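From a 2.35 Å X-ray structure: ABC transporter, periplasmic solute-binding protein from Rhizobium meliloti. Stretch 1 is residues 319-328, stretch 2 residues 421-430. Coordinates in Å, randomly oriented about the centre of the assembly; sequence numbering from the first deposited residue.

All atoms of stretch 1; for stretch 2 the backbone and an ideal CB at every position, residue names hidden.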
# COMPACT_ATOMS: atom_id res chain seq x y z
N ASN A 319 14.12 6.57 -2.70
CA ASN A 319 13.78 5.47 -3.61
C ASN A 319 12.32 5.51 -3.96
O ASN A 319 11.49 6.05 -3.20
CB ASN A 319 14.09 4.15 -2.94
CG ASN A 319 15.54 4.00 -2.64
OD1 ASN A 319 16.12 4.84 -1.97
ND2 ASN A 319 16.16 2.98 -3.18
N MSE A 320 11.99 4.95 -5.11
CA MSE A 320 10.60 4.90 -5.51
C MSE A 320 9.80 4.16 -4.50
O MSE A 320 8.63 4.46 -4.31
CB MSE A 320 10.43 4.22 -6.84
CG MSE A 320 9.02 4.41 -7.44
SE MSE A 320 8.92 3.35 -9.15
CE MSE A 320 6.95 3.31 -9.37
N PHE A 321 10.40 3.17 -3.86
CA PHE A 321 9.70 2.38 -2.88
C PHE A 321 10.48 2.42 -1.60
O PHE A 321 11.72 2.24 -1.61
CB PHE A 321 9.60 0.96 -3.33
CG PHE A 321 8.83 0.78 -4.57
CD1 PHE A 321 7.44 1.02 -4.58
CD2 PHE A 321 9.45 0.36 -5.74
CE1 PHE A 321 6.69 0.85 -5.74
CE2 PHE A 321 8.71 0.19 -6.88
CZ PHE A 321 7.32 0.43 -6.88
N SER A 322 9.77 2.63 -0.49
CA SER A 322 10.41 2.58 0.83
C SER A 322 10.86 1.15 1.14
O SER A 322 10.43 0.19 0.49
CB SER A 322 9.50 3.12 1.95
OG SER A 322 8.70 2.10 2.52
N ALA A 323 11.71 1.04 2.15
CA ALA A 323 12.31 -0.24 2.62
C ALA A 323 11.28 -1.21 3.22
O ALA A 323 11.51 -2.41 3.31
CB ALA A 323 13.40 0.08 3.64
N ALA A 324 10.13 -0.67 3.64
CA ALA A 324 9.01 -1.45 4.09
C ALA A 324 8.53 -2.43 3.00
O ALA A 324 7.93 -3.48 3.33
CB ALA A 324 7.86 -0.52 4.52
N LEU A 325 8.74 -2.11 1.73
CA LEU A 325 8.29 -2.98 0.65
C LEU A 325 9.29 -4.03 0.34
O LEU A 325 10.48 -3.84 0.59
CB LEU A 325 8.00 -2.20 -0.63
CG LEU A 325 6.77 -1.33 -0.34
CD1 LEU A 325 6.87 -0.02 -1.10
CD2 LEU A 325 5.46 -2.07 -0.64
N PRO A 326 8.81 -5.15 -0.19
CA PRO A 326 9.74 -6.17 -0.62
C PRO A 326 10.36 -5.73 -1.93
O PRO A 326 9.75 -4.95 -2.66
CB PRO A 326 8.85 -7.43 -0.77
CG PRO A 326 7.44 -6.94 -0.86
CD PRO A 326 7.38 -5.55 -0.32
N TYR A 327 11.57 -6.19 -2.19
CA TYR A 327 12.23 -5.94 -3.48
C TYR A 327 12.32 -4.45 -3.79
O TYR A 327 12.23 -4.02 -4.95
CB TYR A 327 11.51 -6.72 -4.62
CG TYR A 327 11.30 -8.20 -4.26
CD1 TYR A 327 12.38 -9.09 -4.16
CD2 TYR A 327 10.03 -8.67 -3.98
CE1 TYR A 327 12.18 -10.42 -3.80
CE2 TYR A 327 9.79 -9.98 -3.64
CZ TYR A 327 10.86 -10.85 -3.54
OH TYR A 327 10.55 -12.15 -3.17
N ALA A 328 12.51 -3.66 -2.75
CA ALA A 328 12.49 -2.22 -2.91
C ALA A 328 13.81 -1.64 -3.45
O ALA A 328 13.86 -0.50 -3.87
CB ALA A 328 12.12 -1.59 -1.57
N UNK A 421 1.07 8.83 -6.94
CA UNK A 421 1.16 8.09 -5.71
C UNK A 421 1.27 6.67 -6.10
O UNK A 421 0.55 6.25 -6.93
CB UNK A 421 -0.03 8.34 -4.78
N UNK A 422 2.20 5.92 -5.51
CA UNK A 422 2.25 4.50 -5.70
C UNK A 422 1.06 3.79 -5.06
O UNK A 422 0.33 4.34 -4.25
CB UNK A 422 3.56 3.95 -5.13
N UNK A 423 0.86 2.56 -5.46
CA UNK A 423 -0.27 1.79 -5.03
C UNK A 423 -0.13 1.38 -3.56
O UNK A 423 -1.16 1.28 -2.85
CB UNK A 423 -0.43 0.56 -5.92
N UNK A 424 1.10 1.12 -3.10
CA UNK A 424 1.32 0.69 -1.71
C UNK A 424 1.18 -0.83 -1.46
O UNK A 424 0.78 -1.58 -2.34
CB UNK A 424 0.33 1.43 -0.81
N UNK A 425 1.53 -1.28 -0.25
CA UNK A 425 1.44 -2.68 0.10
C UNK A 425 -0.01 -3.05 0.05
O UNK A 425 -0.81 -2.23 0.42
CB UNK A 425 2.05 -2.97 1.47
N UNK A 426 -0.37 -4.26 -0.39
CA UNK A 426 0.52 -5.36 -0.71
C UNK A 426 0.72 -5.59 -2.21
O UNK A 426 1.14 -6.67 -2.61
CB UNK A 426 -0.02 -6.64 -0.07
N UNK A 427 0.45 -4.56 -3.01
CA UNK A 427 0.50 -4.61 -4.44
C UNK A 427 1.90 -4.30 -5.03
O UNK A 427 2.12 -4.43 -6.24
CB UNK A 427 -0.53 -3.63 -5.00
N UNK A 428 2.84 -3.87 -4.22
CA UNK A 428 4.06 -3.28 -4.78
C UNK A 428 5.20 -4.20 -4.47
O UNK A 428 5.17 -4.88 -3.47
CB UNK A 428 4.33 -1.88 -4.23
N UNK A 429 6.26 -4.17 -5.29
CA UNK A 429 6.52 -3.10 -6.28
C UNK A 429 5.95 -3.33 -7.65
O UNK A 429 5.87 -2.38 -8.44
CB UNK A 429 8.03 -2.90 -6.43
N UNK A 430 5.52 -4.57 -7.93
CA UNK A 430 5.15 -4.90 -9.30
C UNK A 430 3.90 -4.20 -9.78
O UNK A 430 3.83 -3.84 -10.97
CB UNK A 430 4.96 -6.41 -9.43

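Stretch 1 meets stretch 2 mainly through the side chains of Phe321 and Leu325, with contributions from Met320 and from side-chain and carbonyl atoms of Pro326 and Tyr327, and no hydrogen bond crosses between the two.

At position 421 nothing of stretch 1 lies within 5.5 Å of the ideal CB, so the contact sets no preference; the residue is Leu421, which takes no part.

Position 422 points toward stretch 1. Its ideal CB lies 4.4 Å from Phe321 CE1 and 5.2 Å from Met320 O, with the selenomethionine methyl group also nearby. A small or medium side chain offering a methyl group would suit, such as valine, threonine or isoleucine, and alanine would fit with less contact. The residue is Thr422, in the p rotamer. Its CG2 lies 4.0 Å from Phe321 CE1 and 4.1 Å from Met320 CE, while OG1 is hydrogen-bonded elsewhere in the structure.

Position 423 points sideways into space that stretch 1 leaves open, and many residues would serve. Tyr423 occupies it, its ring leading away.

Position 424 is decided by the backbone instead. With phi 85° and psi 172°, a CB would be jammed against the carbonyl O of the residue before, which calls for glycine, and Gly424 is found.

At position 425 the CB points sideways, with its ideal position 4.1 Å from Leu325 CD2. A small apolar side chain suits this approach, though others could turn aside. Ala425 places its CB 4.2 Å from Leu325 CD2, a plain apolar contact where the two stretches have their nearest CA atoms, 6.9 Å apart.

Positions 426 and 427 both point away. The peptide before 426 is cis, which strongly favours proline, and Pro426 is present; 427 is unconstrained by stretch 1 and carries Tyr427, whose N donates to Gly424 O at 3.1 Å.

Position 428 points toward stretch 1, its ideal CB 3.8 Å from Leu325 CD2 and 3.9 Å from Phe321 CE1. These neighbours would accept an apolar side chain, but the free backbone N at 424 also invites an acceptor, so aspartate or asparagine is plausible. Asp428 answers both demands: its CB packs 3.7 Å from Leu325 CD2, its CG lies 3.5 Å from Phe321 CE1, and OD2 accepts a hydrogen bond from Gly424 N at 2.8 Å. The carboxylate thus ties its own loop together without bonding to stretch 1.

Position 429 again follows a cis peptide, and its ideal CB sits tightly, 3.2 Å from Phe321 CE2. Proline is the natural candidate, compact and compatible with the cis bond. Pro429 buries the largest area of the stretch in this contact. Its CB lies over one face of the Phe321 ring, 3.7 Å from the ring centroid in a CH-pi contact, while CG is 4.0 Å from Tyr327 CB and CD approaches Pro326 O at 3.2 Å.

Position 430 points away, so stretch 1 imposes little; Phe430 fills it, its ring end turning back without reaching contact distance.

Stretch 2 421-430: LTYGAPYDPF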
# COMPACT_ATOMS: atom_id res chain seq x y z
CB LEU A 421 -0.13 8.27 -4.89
CG LEU A 421 -0.27 9.59 -4.13
CD1 LEU A 421 -1.70 9.71 -3.67
CD2 LEU A 421 0.63 9.69 -2.94
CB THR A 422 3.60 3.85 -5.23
OG1 THR A 422 3.85 4.06 -3.83
CG2 THR A 422 4.76 4.39 -6.04
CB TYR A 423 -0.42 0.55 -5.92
CG TYR A 423 -0.92 0.81 -7.33
CD1 TYR A 423 -1.24 2.08 -7.75
CD2 TYR A 423 -1.12 -0.23 -8.24
CE1 TYR A 423 -1.71 2.31 -9.02
CE2 TYR A 423 -1.63 -0.00 -9.51
CZ TYR A 423 -1.91 1.28 -9.89
OH TYR A 423 -2.40 1.61 -11.13
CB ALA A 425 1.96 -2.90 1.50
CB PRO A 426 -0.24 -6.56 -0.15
CG PRO A 426 -1.68 -6.21 -0.42
CD PRO A 426 -1.77 -4.71 -0.36
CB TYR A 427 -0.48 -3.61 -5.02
CG TYR A 427 -1.86 -3.61 -4.39
CD1 TYR A 427 -2.73 -4.71 -4.53
CD2 TYR A 427 -2.32 -2.50 -3.67
CE1 TYR A 427 -3.95 -4.73 -3.94
CE2 TYR A 427 -3.59 -2.52 -3.10
CZ TYR A 427 -4.38 -3.64 -3.23
OH TYR A 427 -5.65 -3.66 -2.71
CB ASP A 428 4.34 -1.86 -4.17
CG ASP A 428 3.64 -0.76 -4.90
OD1 ASP A 428 3.20 -1.00 -6.03
OD2 ASP A 428 3.47 0.35 -4.34
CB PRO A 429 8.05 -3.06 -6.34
CG PRO A 429 8.48 -4.42 -5.91
CD PRO A 429 7.51 -4.86 -4.88
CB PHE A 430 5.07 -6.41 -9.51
CG PHE A 430 6.43 -7.08 -9.55
CD1 PHE A 430 7.36 -6.73 -10.53
CD2 PHE A 430 6.80 -8.04 -8.61
CE1 PHE A 430 8.63 -7.34 -10.58
CE2 PHE A 430 8.04 -8.66 -8.65
CZ PHE A 430 8.98 -8.30 -9.63
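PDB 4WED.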